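Side-chain contacts in enterobactin synthetase component F-related protein (Vibrio cholerae serotype O1, PDB 4OXI), which probably activates glycine with ATP as an adenylation-domain ligase, and is captured here with glycyl-adenosine-5'-phosphate bound: residues Ser89-Leu94 against His170-Pro175; Ser104-Ala109 against Val286-Lys291; Ser112-Ser117 against Met122-Leu127; Ala131-Ile136 against Leu158-Glu163; Pro181-Gln184 against Thr190-Thr193. One frame throughout, in Å; residues are numbered along the deposited sequence.

In the fold
Contacts 1, 3 and 5 all reach one five-stranded parallel sheet, through strands 170-173, 123-126 and 190-193. Contacts 1 and 3 have centres 11 Å apart and meet where Trp92 CE3 lies 3.4 Å from Met122 CE. Contacts 1 and 5, centres 13 Å apart, use neighbouring strands. Contact 4 pairs two helices of the same region and meets contact 5 where Leu162 CD1 is 3.4 Å from Phe191 CZ. Contact 2 fastens this region to the loop after strand 282-285, a strand of another sheet. The glycyl-adenylate stands apart from these contacts, about 13 Å from the Lys291 side chain of contact 2 and about 12 Å from the Tyr124 side chain of contact 3.

Contact 1: residues Ser89-Leu94 against His170-Pro175; sequences SDYWHL and HIYALP
Trp92 presents the nitrogen edge of its indole to the face of Tyr172, and this is the tightly packed part of the contact. NE1 stands 3.1 Å above the plane of the phenol ring, over its centre, and the five-membered ring of Trp92 and the ring of Tyr172 have centroids 4.3 Å apart with planes at 88°, a true edge-to-face pair. The in-plane N-H of the indole therefore leans toward the pi cloud of Tyr172, an electrostatically plausible match. CD1 of Trp92 follows behind, 3.5 Å from Tyr172 CE1. Trp92 takes CG anti to its carbonyl carbon (chi1 -69°), and chi2 then turns the pyrrole edge toward Tyr172 while the benzo ring runs back to Ala113 and Ala116 of helix 108-119. The three aromatic residues form a cluster that fixes the end of helix 78-95 against strand 170-173, an inner strand of the five-stranded parallel sheet in this AMP-binding fold. On its opposite face Tyr172 stacks with His192 of the next strand, so its ring is enclosed between an indole edge and an imidazole.

The looser side belongs to Tyr91, which is partly exposed. Its CD2 approaches the rim of Tyr172 near the plane of that ring, 3.6 Å from CE1, but the two rings are oblique to each other, with centroids 5.8 Å apart and planes at 82°. What anchors Tyr91 lies past Tyr172: its OH is hydrogen-bonded to ND1 of His192, whose other nitrogen, NE2, pairs with ND1 of His170.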
# COMPACT_ATOMS: atom_id res chain seq x y z
N SER A 89 8.79 -10.32 18.84
CA SER A 89 7.41 -10.55 19.29
C SER A 89 7.31 -10.94 20.78
O SER A 89 6.46 -10.42 21.52
CB SER A 89 6.79 -11.62 18.40
OG SER A 89 5.46 -11.88 18.78
N ASP A 90 8.18 -11.85 21.22
CA ASP A 90 8.17 -12.25 22.63
C ASP A 90 8.47 -11.06 23.52
O ASP A 90 7.84 -10.89 24.56
CB ASP A 90 9.21 -13.34 22.90
CG ASP A 90 8.79 -14.71 22.39
OD1 ASP A 90 7.60 -14.87 22.00
OD2 ASP A 90 9.65 -15.62 22.37
N TYR A 91 9.45 -10.25 23.13
CA TYR A 91 9.85 -9.11 23.93
C TYR A 91 8.68 -8.10 24.01
O TYR A 91 8.32 -7.64 25.10
CB TYR A 91 11.11 -8.49 23.32
CG TYR A 91 11.85 -7.50 24.19
CD1 TYR A 91 13.08 -7.83 24.76
CD2 TYR A 91 11.34 -6.23 24.42
CE1 TYR A 91 13.77 -6.91 25.54
CE2 TYR A 91 12.02 -5.31 25.20
CZ TYR A 91 13.23 -5.65 25.75
OH TYR A 91 13.90 -4.72 26.51
N TRP A 92 8.09 -7.78 22.86
CA TRP A 92 6.94 -6.86 22.82
C TRP A 92 5.75 -7.34 23.66
O TRP A 92 5.10 -6.54 24.30
CB TRP A 92 6.48 -6.65 21.37
CG TRP A 92 7.45 -5.88 20.56
CD1 TRP A 92 8.41 -5.03 21.04
CD2 TRP A 92 7.58 -5.88 19.13
NE1 TRP A 92 9.12 -4.49 19.99
CE2 TRP A 92 8.63 -5.00 18.81
CE3 TRP A 92 6.91 -6.54 18.10
CZ2 TRP A 92 9.03 -4.76 17.49
CZ3 TRP A 92 7.30 -6.29 16.78
CH2 TRP A 92 8.35 -5.42 16.49
N HIS A 93 5.46 -8.64 23.63
CA HIS A 93 4.42 -9.22 24.48
C HIS A 93 4.69 -8.96 25.96
O HIS A 93 3.79 -8.56 26.71
CB HIS A 93 4.30 -10.73 24.25
CG HIS A 93 3.55 -11.09 23.01
ND1 HIS A 93 3.44 -12.39 22.56
CD2 HIS A 93 2.88 -10.32 22.12
CE1 HIS A 93 2.73 -12.40 21.45
NE2 HIS A 93 2.38 -11.16 21.15
N LEU A 94 5.93 -9.20 26.38
CA LEU A 94 6.33 -8.98 27.76
C LEU A 94 6.27 -7.50 28.12
O LEU A 94 6.05 -7.15 29.27
CB LEU A 94 7.73 -9.52 28.01
CG LEU A 94 7.85 -11.02 27.75
CD1 LEU A 94 9.26 -11.48 28.10
CD2 LEU A 94 6.83 -11.80 28.57
N HIS A 170 9.84 4.26 23.01
CA HIS A 170 10.57 3.01 23.15
C HIS A 170 11.08 2.54 21.80
O HIS A 170 10.30 2.23 20.88
CB HIS A 170 9.69 1.97 23.83
CG HIS A 170 9.38 2.31 25.26
ND1 HIS A 170 10.10 1.80 26.32
CD2 HIS A 170 8.46 3.16 25.79
CE1 HIS A 170 9.62 2.30 27.45
NE2 HIS A 170 8.63 3.12 27.16
N ILE A 171 12.41 2.54 21.68
CA ILE A 171 13.09 2.34 20.41
C ILE A 171 13.61 0.91 20.34
O ILE A 171 14.30 0.45 21.25
CB ILE A 171 14.28 3.29 20.31
CG1 ILE A 171 13.84 4.72 20.62
CG2 ILE A 171 14.93 3.20 18.94
CD1 ILE A 171 12.77 5.25 19.69
N TYR A 172 13.29 0.20 19.25
CA TYR A 172 13.72 -1.17 19.11
C TYR A 172 14.67 -1.31 17.94
O TYR A 172 14.50 -0.65 16.92
CB TYR A 172 12.52 -2.11 18.94
CG TYR A 172 11.72 -2.23 20.21
CD1 TYR A 172 11.96 -3.26 21.11
CD2 TYR A 172 10.73 -1.31 20.52
CE1 TYR A 172 11.24 -3.37 22.29
CE2 TYR A 172 10.01 -1.41 21.69
CZ TYR A 172 10.27 -2.44 22.57
OH TYR A 172 9.54 -2.54 23.74
N ALA A 173 15.67 -2.17 18.08
CA ALA A 173 16.60 -2.43 16.99
C ALA A 173 17.22 -3.81 17.14
O ALA A 173 17.30 -4.33 18.26
CB ALA A 173 17.68 -1.36 16.96
N LEU A 174 17.64 -4.41 16.03
CA LEU A 174 18.37 -5.68 16.08
C LEU A 174 19.79 -5.43 16.63
O LEU A 174 20.25 -4.28 16.65
CB LEU A 174 18.41 -6.30 14.68
CG LEU A 174 17.02 -6.60 14.08
CD1 LEU A 174 17.14 -6.94 12.61
CD2 LEU A 174 16.32 -7.71 14.85
N PRO A 175 20.47 -6.48 17.13
CA PRO A 175 21.73 -6.28 17.85
C PRO A 175 22.87 -5.69 17.03
O PRO A 175 23.86 -5.26 17.62
CB PRO A 175 22.11 -7.70 18.29
CG PRO A 175 20.83 -8.42 18.39
CD PRO A 175 20.00 -7.87 17.24

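Contact 2: residues Ser104-Ala109 against Val286-Lys291; sequences SVRDLA and VPELAK
Arg106 crosses to the loop 286-291 and makes every close approach of this contact. Among polar interactions, its NH1 gives a weak hydrogen bond to Val286 O at 2.8 Å, with an N-H...O angle of only 125°. The same carbonyl oxygen also lies 3.2 Å from Arg106 CD. Stronger polar partners come from the neighbouring loop: NH2 is hydrogen-bonded to Tyr261 O and salt-bridged to Asp263.

For charge pairing, Arg106 NE and Glu288 OE2 form a long salt bridge of 3.8 Å; the carboxylate is turned 70° against the guanidinium, so the two planes do not pair side by side.

Nonpolar packing comes from Lys291. Its CD sits 3.2 Å above one face of the guanidinium, off toward the rim and nearest NH2, and the two side chains cross at about a right angle. Bends at chi3 and chi4 carry Lys291 NZ to 3.5 Å from Arg106 NH2, two donors that do not bond; NZ makes a cation-pi contact with Tyr261, and Asp263 beside them probably offsets the like charges.

A side-chain N-cap shapes the start of helix 108-119: Asp107 OD2 accepts Ala109 N at 3.0 Å, on the anti side of the carboxylate. Arg106 thus projects from the turn after parallel strand 99-102 to the loop after strand 282-285, a junction between the C-terminal ends of strands from two different sheets of the AMP-binding fold.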
# COMPACT_ATOMS: atom_id res chain seq x y z
N SER A 104 12.30 1.92 9.86
CA SER A 104 13.16 1.20 8.94
C SER A 104 12.44 0.98 7.61
O SER A 104 11.24 0.70 7.60
CB SER A 104 13.53 -0.15 9.55
OG SER A 104 14.09 -1.00 8.56
N VAL A 105 13.16 1.12 6.50
CA VAL A 105 12.60 0.84 5.18
C VAL A 105 13.56 0.04 4.30
O VAL A 105 14.77 0.23 4.37
CB VAL A 105 12.20 2.14 4.43
CG1 VAL A 105 11.04 2.83 5.15
CG2 VAL A 105 13.40 3.09 4.30
N ARG A 106 13.01 -0.86 3.48
CA ARG A 106 13.78 -1.68 2.52
C ARG A 106 15.00 -2.29 3.15
O ARG A 106 16.08 -2.31 2.57
CB ARG A 106 14.16 -0.87 1.27
CG ARG A 106 12.92 -0.55 0.43
CD ARG A 106 13.21 0.18 -0.87
NE ARG A 106 11.95 0.73 -1.38
CZ ARG A 106 11.03 0.02 -2.03
NH1 ARG A 106 11.23 -1.28 -2.29
NH2 ARG A 106 9.91 0.61 -2.43
N ASP A 107 14.81 -2.79 4.36
CA ASP A 107 15.90 -3.27 5.17
C ASP A 107 15.38 -4.43 6.02
O ASP A 107 14.18 -4.51 6.31
CB ASP A 107 16.38 -2.14 6.08
CG ASP A 107 17.58 -2.54 6.93
OD1 ASP A 107 18.72 -2.29 6.49
OD2 ASP A 107 17.38 -3.11 8.03
N LEU A 108 16.28 -5.33 6.40
CA LEU A 108 15.91 -6.51 7.18
C LEU A 108 15.05 -6.18 8.39
O LEU A 108 14.09 -6.91 8.71
CB LEU A 108 17.18 -7.21 7.65
CG LEU A 108 17.01 -8.27 8.74
CD1 LEU A 108 16.24 -9.46 8.18
CD2 LEU A 108 18.38 -8.68 9.30
N ALA A 109 15.38 -5.09 9.07
CA ALA A 109 14.69 -4.72 10.31
C ALA A 109 13.20 -4.48 10.06
O ALA A 109 12.38 -4.85 10.88
CB ALA A 109 15.33 -3.51 10.93
N VAL A 286 13.19 -4.83 -3.46
CA VAL A 286 13.77 -3.97 -4.50
C VAL A 286 14.47 -2.79 -3.85
O VAL A 286 13.83 -1.97 -3.20
CB VAL A 286 12.70 -3.45 -5.46
CG1 VAL A 286 13.32 -2.47 -6.47
CG2 VAL A 286 12.02 -4.62 -6.18
N PRO A 287 15.81 -2.71 -4.01
CA PRO A 287 16.59 -1.60 -3.45
C PRO A 287 16.06 -0.28 -4.00
O PRO A 287 15.61 -0.25 -5.14
CB PRO A 287 18.00 -1.85 -3.98
CG PRO A 287 18.03 -3.29 -4.39
CD PRO A 287 16.63 -3.60 -4.84
N GLU A 288 16.10 0.78 -3.18
CA GLU A 288 15.65 2.11 -3.61
C GLU A 288 16.19 2.47 -4.99
O GLU A 288 15.42 2.81 -5.89
CB GLU A 288 16.10 3.16 -2.58
CG GLU A 288 15.67 4.57 -2.92
CD GLU A 288 14.19 4.80 -2.70
OE1 GLU A 288 13.62 5.67 -3.39
OE2 GLU A 288 13.60 4.12 -1.83
N LEU A 289 17.50 2.36 -5.16
CA LEU A 289 18.17 2.69 -6.43
C LEU A 289 17.92 1.71 -7.59
O LEU A 289 18.62 1.80 -8.61
CB LEU A 289 19.68 2.80 -6.21
CG LEU A 289 20.25 4.15 -5.77
CD1 LEU A 289 21.57 3.95 -5.06
CD2 LEU A 289 20.42 5.05 -6.98
N ALA A 290 16.97 0.78 -7.44
CA ALA A 290 16.62 -0.15 -8.52
C ALA A 290 15.16 -0.04 -8.91
O ALA A 290 14.73 -0.70 -9.85
CB ALA A 290 16.93 -1.59 -8.13
N LYS A 291 14.40 0.76 -8.17
CA LYS A 291 12.99 0.95 -8.47
C LYS A 291 12.82 1.53 -9.86
O LYS A 291 11.78 1.35 -10.51
CB LYS A 291 12.32 1.85 -7.43
CG LYS A 291 11.51 1.06 -6.38
CD LYS A 291 11.38 1.81 -5.05
CE LYS A 291 10.24 2.80 -5.07
NZ LYS A 291 8.93 2.15 -5.37

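Contact 3: residues Ser112-Ser117 against Met122-Leu127; sequences SAIWAS and MTYIPL
Tyr124 lays its ring against Ile114, and its side chain can be traced outward atom by atom. Tyr124 CB starts beside the helix end, 3.9 Å from Ser117 OG. With chi1 at 81°, CG falls between the backbone N and the carbonyl carbon, a crowded rotamer that directs the ring back along the helix toward Ile114. Beyond CG the ring meets both branches of that isoleucine. Ile114 CG1 is centred over one face, 3.9 Å from the centroid of the Tyr124 ring and 11° off the normal, which makes a CH-pi contact. Tyr124 CE2 touches Ile114 CG2 at 3.6 Å, and Tyr124 CE1 meets Ile114 CD1 at 3.8 Å. OH, at the far end, has CG2 and CD1 at equal distance, so the isoleucine spans the face from middle to tip.

The chain reversal is pinned by backbone: Met122 N donates to Ser117 O over 2.8 Å. Alongside it a water, lying at the edge of the Tyr124 ring, bonds Ser117 OG at 2.7 Å and donates to Met122 O, which Tyr236 OH also reaches.

Helix 112-117 and strand 123-126 run nearly antiparallel, at 152°, and approach to 8.2 Å. They are the second half of the beta-alpha-beta unit of strand 99-102, helix 108-119 and strand 123-126; Ile114 also packs on Ile102 of the first strand, and helix 268-279 covers both Ile114 and Tyr124.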
# COMPACT_ATOMS: atom_id res chain seq x y z
N SER A 112 11.59 -8.04 9.45
CA SER A 112 11.64 -8.74 10.73
C SER A 112 10.49 -8.29 11.63
O SER A 112 9.81 -9.10 12.23
CB SER A 112 12.96 -8.40 11.45
OG SER A 112 14.03 -9.14 10.92
N ALA A 113 10.32 -6.97 11.74
CA ALA A 113 9.29 -6.40 12.62
C ALA A 113 7.90 -6.68 12.11
O ALA A 113 6.98 -6.89 12.91
CB ALA A 113 9.50 -4.89 12.79
N ILE A 114 7.71 -6.69 10.79
CA ILE A 114 6.40 -6.99 10.23
C ILE A 114 5.99 -8.45 10.47
O ILE A 114 4.86 -8.73 10.87
CB ILE A 114 6.32 -6.63 8.73
CG1 ILE A 114 6.40 -5.12 8.55
CG2 ILE A 114 5.01 -7.14 8.14
CD1 ILE A 114 6.45 -4.66 7.11
N TRP A 115 6.92 -9.39 10.27
CA TRP A 115 6.68 -10.78 10.62
C TRP A 115 6.41 -10.90 12.12
O TRP A 115 5.54 -11.64 12.54
CB TRP A 115 7.90 -11.63 10.32
CG TRP A 115 8.08 -12.05 8.94
CD1 TRP A 115 7.86 -11.32 7.81
CD2 TRP A 115 8.57 -13.33 8.50
NE1 TRP A 115 8.18 -12.07 6.69
CE2 TRP A 115 8.62 -13.30 7.09
CE3 TRP A 115 8.98 -14.48 9.17
CZ2 TRP A 115 9.06 -14.39 6.34
CZ3 TRP A 115 9.40 -15.58 8.42
CH2 TRP A 115 9.44 -15.52 7.02
N ALA A 116 7.20 -10.19 12.92
CA ALA A 116 7.06 -10.23 14.37
C ALA A 116 5.68 -9.75 14.77
O ALA A 116 5.05 -10.31 15.66
CB ALA A 116 8.14 -9.35 15.05
N SER A 117 5.22 -8.69 14.13
CA SER A 117 3.92 -8.14 14.47
C SER A 117 2.82 -9.10 14.06
O SER A 117 1.86 -9.33 14.82
CB SER A 117 3.70 -6.78 13.80
OG SER A 117 2.34 -6.42 13.94
N MET A 122 0.06 -8.45 16.81
CA MET A 122 0.15 -7.01 17.07
C MET A 122 -0.19 -6.16 15.86
O MET A 122 -0.65 -6.69 14.83
CB MET A 122 1.52 -6.70 17.66
CG MET A 122 1.64 -7.33 19.06
SD MET A 122 3.32 -7.42 19.63
CE MET A 122 3.78 -5.74 19.20
N THR A 123 -0.02 -4.85 15.99
CA THR A 123 -0.40 -3.90 14.93
C THR A 123 0.83 -3.13 14.50
O THR A 123 1.51 -2.52 15.34
CB THR A 123 -1.40 -2.85 15.46
OG1 THR A 123 -2.46 -3.51 16.17
CG2 THR A 123 -2.00 -2.04 14.31
N TYR A 124 1.14 -3.14 13.20
CA TYR A 124 2.27 -2.34 12.74
C TYR A 124 1.83 -1.11 11.97
O TYR A 124 0.79 -1.09 11.32
CB TYR A 124 3.32 -3.18 12.01
CG TYR A 124 3.05 -3.51 10.55
CD1 TYR A 124 3.47 -2.66 9.53
CD2 TYR A 124 2.42 -4.71 10.19
CE1 TYR A 124 3.24 -2.97 8.19
CE2 TYR A 124 2.19 -5.03 8.85
CZ TYR A 124 2.61 -4.16 7.87
OH TYR A 124 2.40 -4.48 6.55
N ILE A 125 2.65 -0.07 12.07
CA ILE A 125 2.37 1.22 11.45
C ILE A 125 3.60 1.67 10.66
O ILE A 125 4.56 2.18 11.24
CB ILE A 125 2.04 2.26 12.52
CG1 ILE A 125 0.96 1.71 13.47
CG2 ILE A 125 1.58 3.59 11.89
CD1 ILE A 125 0.91 2.42 14.79
N PRO A 126 3.59 1.47 9.35
CA PRO A 126 4.79 1.85 8.60
C PRO A 126 4.87 3.37 8.46
O PRO A 126 3.85 4.01 8.20
CB PRO A 126 4.57 1.20 7.23
CG PRO A 126 3.09 1.07 7.09
CD PRO A 126 2.56 0.84 8.49
N LEU A 127 6.06 3.94 8.64
CA LEU A 127 6.23 5.38 8.53
C LEU A 127 6.86 5.72 7.18
O LEU A 127 7.76 5.02 6.72
CB LEU A 127 7.15 5.87 9.67
CG LEU A 127 6.69 5.57 11.09
CD1 LEU A 127 7.75 5.92 12.13
CD2 LEU A 127 5.38 6.31 11.38
O HOH W 1 0.58 -7.38 12.11

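Contact 4: residues Ala131-Ile136 against Leu158-Glu163; sequences ATTEQI and LSSLLE
Thr133 and Ile136 pack against Ser160 and Leu161 in a small helix-to-helix contact, between the first turn of helix 133-142 and the middle of helix 155-164, two successive helices that connect strands of the parallel sheet. The evidence is van der Waals throughout. Thr133 works with both branches. Its OG1 rests 3.4 Å from Ser160 CB, whose own hydroxyl bonds weakly back to Ser156 O within its helix. Its methyl CG2, anti to the backbone N, reaches to within 3.7 Å of Leu161 CA. The methyl thus rests directly on the backbone of helix 155-164, in keeping with CA atoms of Thr133 and Leu161 only 5.3 Å apart.

One turn on, the contact becomes buried and apolar. Leu161 takes chi1 180°, which swings its methyls toward helix 133-142, and CD2 meets Ile136 CG2 at 3.8 Å. Leu140 and Gln137 extend the seat for Leu161, while Ile136 also leans on Leu103 and Arg157.

The first turn is capped by the residue before Thr133. Thr132 OG1 accepts Gln135 N at 3.0 Å, and Gln135 OE1 returns the bond by accepting Thr132 N at 2.9 Å, with the donor well above the plane of the amide carbonyl. These reciprocal bonds are the capping box of a helix N-terminus.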
# COMPACT_ATOMS: atom_id res chain seq x y z
N ALA A 131 8.81 11.15 5.49
CA ALA A 131 8.06 11.92 6.47
C ALA A 131 9.02 12.73 7.32
O ALA A 131 10.11 12.26 7.69
CB ALA A 131 7.23 11.01 7.36
N THR A 132 8.60 13.94 7.64
CA THR A 132 9.36 14.82 8.51
C THR A 132 9.16 14.42 9.95
O THR A 132 8.22 13.67 10.29
CB THR A 132 8.90 16.28 8.38
OG1 THR A 132 7.57 16.39 8.91
CG2 THR A 132 8.91 16.72 6.92
N THR A 133 10.03 14.95 10.79
CA THR A 133 9.94 14.75 12.22
C THR A 133 8.54 15.06 12.72
O THR A 133 7.94 14.28 13.46
CB THR A 133 10.95 15.66 12.91
OG1 THR A 133 12.26 15.24 12.53
CG2 THR A 133 10.81 15.57 14.41
N GLU A 134 8.02 16.20 12.29
CA GLU A 134 6.70 16.65 12.70
C GLU A 134 5.59 15.70 12.25
O GLU A 134 4.66 15.41 13.00
CB GLU A 134 6.44 18.05 12.16
CG GLU A 134 5.09 18.64 12.54
CD GLU A 134 4.93 20.09 12.07
OE1 GLU A 134 5.90 20.86 12.24
OE2 GLU A 134 3.85 20.44 11.54
N GLN A 135 5.70 15.22 11.01
CA GLN A 135 4.68 14.31 10.48
C GLN A 135 4.67 12.98 11.24
O GLN A 135 3.61 12.41 11.48
CB GLN A 135 4.89 14.09 8.98
CG GLN A 135 4.40 15.25 8.11
CD GLN A 135 5.24 15.42 6.85
OE1 GLN A 135 6.00 14.53 6.46
NE2 GLN A 135 5.13 16.59 6.23
N ILE A 136 5.86 12.50 11.61
CA ILE A 136 6.01 11.27 12.38
C ILE A 136 5.36 11.43 13.75
O ILE A 136 4.62 10.55 14.19
CB ILE A 136 7.50 10.88 12.54
CG1 ILE A 136 8.10 10.52 11.19
CG2 ILE A 136 7.65 9.70 13.50
CD1 ILE A 136 9.61 10.28 11.21
N LEU A 158 15.86 9.45 13.37
CA LEU A 158 15.40 9.14 14.72
C LEU A 158 15.87 10.21 15.69
O LEU A 158 15.08 10.70 16.51
CB LEU A 158 15.93 7.78 15.16
CG LEU A 158 15.61 7.49 16.63
CD1 LEU A 158 14.10 7.39 16.82
CD2 LEU A 158 16.31 6.22 17.10
N SER A 159 17.14 10.58 15.60
CA SER A 159 17.69 11.62 16.49
C SER A 159 16.89 12.93 16.46
O SER A 159 16.61 13.49 17.52
CB SER A 159 19.16 11.87 16.19
OG SER A 159 19.64 12.91 17.01
N SER A 160 16.50 13.41 15.27
CA SER A 160 15.66 14.61 15.18
C SER A 160 14.32 14.41 15.89
O SER A 160 13.80 15.33 16.52
CB SER A 160 15.40 15.00 13.72
OG SER A 160 16.58 14.99 12.96
N LEU A 161 13.76 13.21 15.78
CA LEU A 161 12.49 12.91 16.45
C LEU A 161 12.68 12.93 17.96
O LEU A 161 11.88 13.50 18.68
CB LEU A 161 11.95 11.54 16.02
CG LEU A 161 10.63 11.13 16.69
CD1 LEU A 161 9.56 12.14 16.32
CD2 LEU A 161 10.19 9.71 16.29
N LEU A 162 13.73 12.27 18.43
CA LEU A 162 13.93 12.13 19.87
C LEU A 162 14.18 13.49 20.50
O LEU A 162 13.79 13.74 21.64
CB LEU A 162 15.10 11.19 20.16
CG LEU A 162 14.86 9.74 19.74
CD1 LEU A 162 16.03 8.87 20.12
CD2 LEU A 162 13.58 9.22 20.37
N GLU A 163 14.82 14.36 19.74
CA GLU A 163 15.13 15.70 20.22
C GLU A 163 13.88 16.49 20.60
O GLU A 163 13.89 17.22 21.59
CB GLU A 163 15.96 16.46 19.19
CG GLU A 163 16.19 17.93 19.54
CD GLU A 163 17.30 18.12 20.58
OE1 GLU A 163 17.78 17.12 21.16
OE2 GLU A 163 17.69 19.29 20.81

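Contact 5: residues Pro181-Gln184 against Thr190-Thr193; sequences PLRQ and TFHT
Phe191 buries the most surface here, with Arg183 second and Leu182 a smaller third. The Phe191 ring lies flat beneath the helix backbone: Arg183 N is 3.9 Å above its plane toward the rim, CD2 is 3.6 Å from Arg183 CA, and CZ touches Leu182 CB at 3.8 Å. The ring thus fills the side of the helix turn rather than meeting a side-chain tip.

Arg183 passes over the other end of the phenylalanine. Its chain starts extended and bends at chi3 (-51°), which turns the guanidinium back to the strand. There NH1 donates to Phe191 O at 2.9 Å, with an N-H...O angle of 146°, while Phe191 CB lies over a face of the guanidinium. A water accepts from Phe191 N at 2.9 Å and, weakly, from NH1, so the arginine reaches both backbone polar atoms of one residue. NE keeps a salt bridge to Glu180 of its own helix, which gives the guanidinium a second anchor.

Farther in, Phe191 packs on Leu158 and Leu162 of helix 155-164, and Leu182 rests on Leu155. Strand 170-173, helix 180-185 and edge strand 190-193 make a beta-alpha-beta crossover, with Phe191 as the main packing element between its short helix and its second strand.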
# COMPACT_ATOMS: atom_id res chain seq x y z
N PRO A 181 25.39 5.40 21.69
CA PRO A 181 25.48 6.87 21.76
C PRO A 181 24.12 7.55 21.93
O PRO A 181 24.02 8.51 22.70
CB PRO A 181 26.09 7.25 20.41
CG PRO A 181 26.85 6.05 19.99
CD PRO A 181 26.05 4.87 20.48
N LEU A 182 23.10 7.07 21.23
CA LEU A 182 21.79 7.71 21.34
C LEU A 182 21.20 7.41 22.70
O LEU A 182 20.53 8.25 23.29
CB LEU A 182 20.85 7.27 20.22
CG LEU A 182 21.12 7.86 18.83
CD1 LEU A 182 20.41 7.05 17.77
CD2 LEU A 182 20.65 9.27 18.77
N ARG A 183 21.50 6.22 23.23
CA ARG A 183 21.02 5.84 24.56
C ARG A 183 21.51 6.83 25.62
O ARG A 183 20.76 7.20 26.52
CB ARG A 183 21.50 4.45 24.94
CG ARG A 183 21.02 4.04 26.32
CD ARG A 183 21.71 2.78 26.84
NE ARG A 183 21.69 1.67 25.90
CZ ARG A 183 20.65 0.86 25.72
NH1 ARG A 183 19.53 1.05 26.40
NH2 ARG A 183 20.74 -0.14 24.86
N GLN A 184 22.77 7.25 25.48
CA GLN A 184 23.40 8.16 26.43
C GLN A 184 22.89 9.56 26.21
O GLN A 184 22.67 10.32 27.15
CB GLN A 184 24.92 8.15 26.24
CG GLN A 184 25.60 6.82 26.58
CD GLN A 184 25.39 6.40 28.02
OE1 GLN A 184 25.15 7.24 28.89
NE2 GLN A 184 25.47 5.11 28.28
N THR A 190 13.79 5.43 25.86
CA THR A 190 14.30 4.11 26.26
C THR A 190 14.65 3.27 25.04
O THR A 190 13.83 3.11 24.12
CB THR A 190 13.24 3.36 27.10
OG1 THR A 190 12.95 4.13 28.27
CG2 THR A 190 13.74 1.95 27.49
N PHE A 191 15.85 2.71 25.03
CA PHE A 191 16.33 1.93 23.90
C PHE A 191 16.41 0.47 24.27
O PHE A 191 17.03 0.11 25.28
CB PHE A 191 17.71 2.42 23.46
CG PHE A 191 17.67 3.78 22.84
CD1 PHE A 191 17.63 3.91 21.46
CD2 PHE A 191 17.61 4.92 23.64
CE1 PHE A 191 17.57 5.16 20.89
CE2 PHE A 191 17.55 6.16 23.07
CZ PHE A 191 17.52 6.28 21.68
N HIS A 192 15.80 -0.37 23.44
CA HIS A 192 15.73 -1.79 23.71
C HIS A 192 16.51 -2.54 22.65
O HIS A 192 16.10 -2.60 21.47
CB HIS A 192 14.27 -2.29 23.69
CG HIS A 192 13.38 -1.69 24.74
ND1 HIS A 192 13.28 -2.20 26.02
CD2 HIS A 192 12.50 -0.66 24.69
CE1 HIS A 192 12.40 -1.49 26.71
NE2 HIS A 192 11.92 -0.55 25.93
N THR A 193 17.64 -3.13 23.02
CA THR A 193 18.28 -4.06 22.10
C THR A 193 17.72 -5.44 22.38
O THR A 193 17.78 -5.93 23.51
CB THR A 193 19.81 -4.05 22.21
OG1 THR A 193 20.29 -2.73 21.92
CG2 THR A 193 20.41 -5.03 21.21
O HOH W 2 17.64 3.36 27.20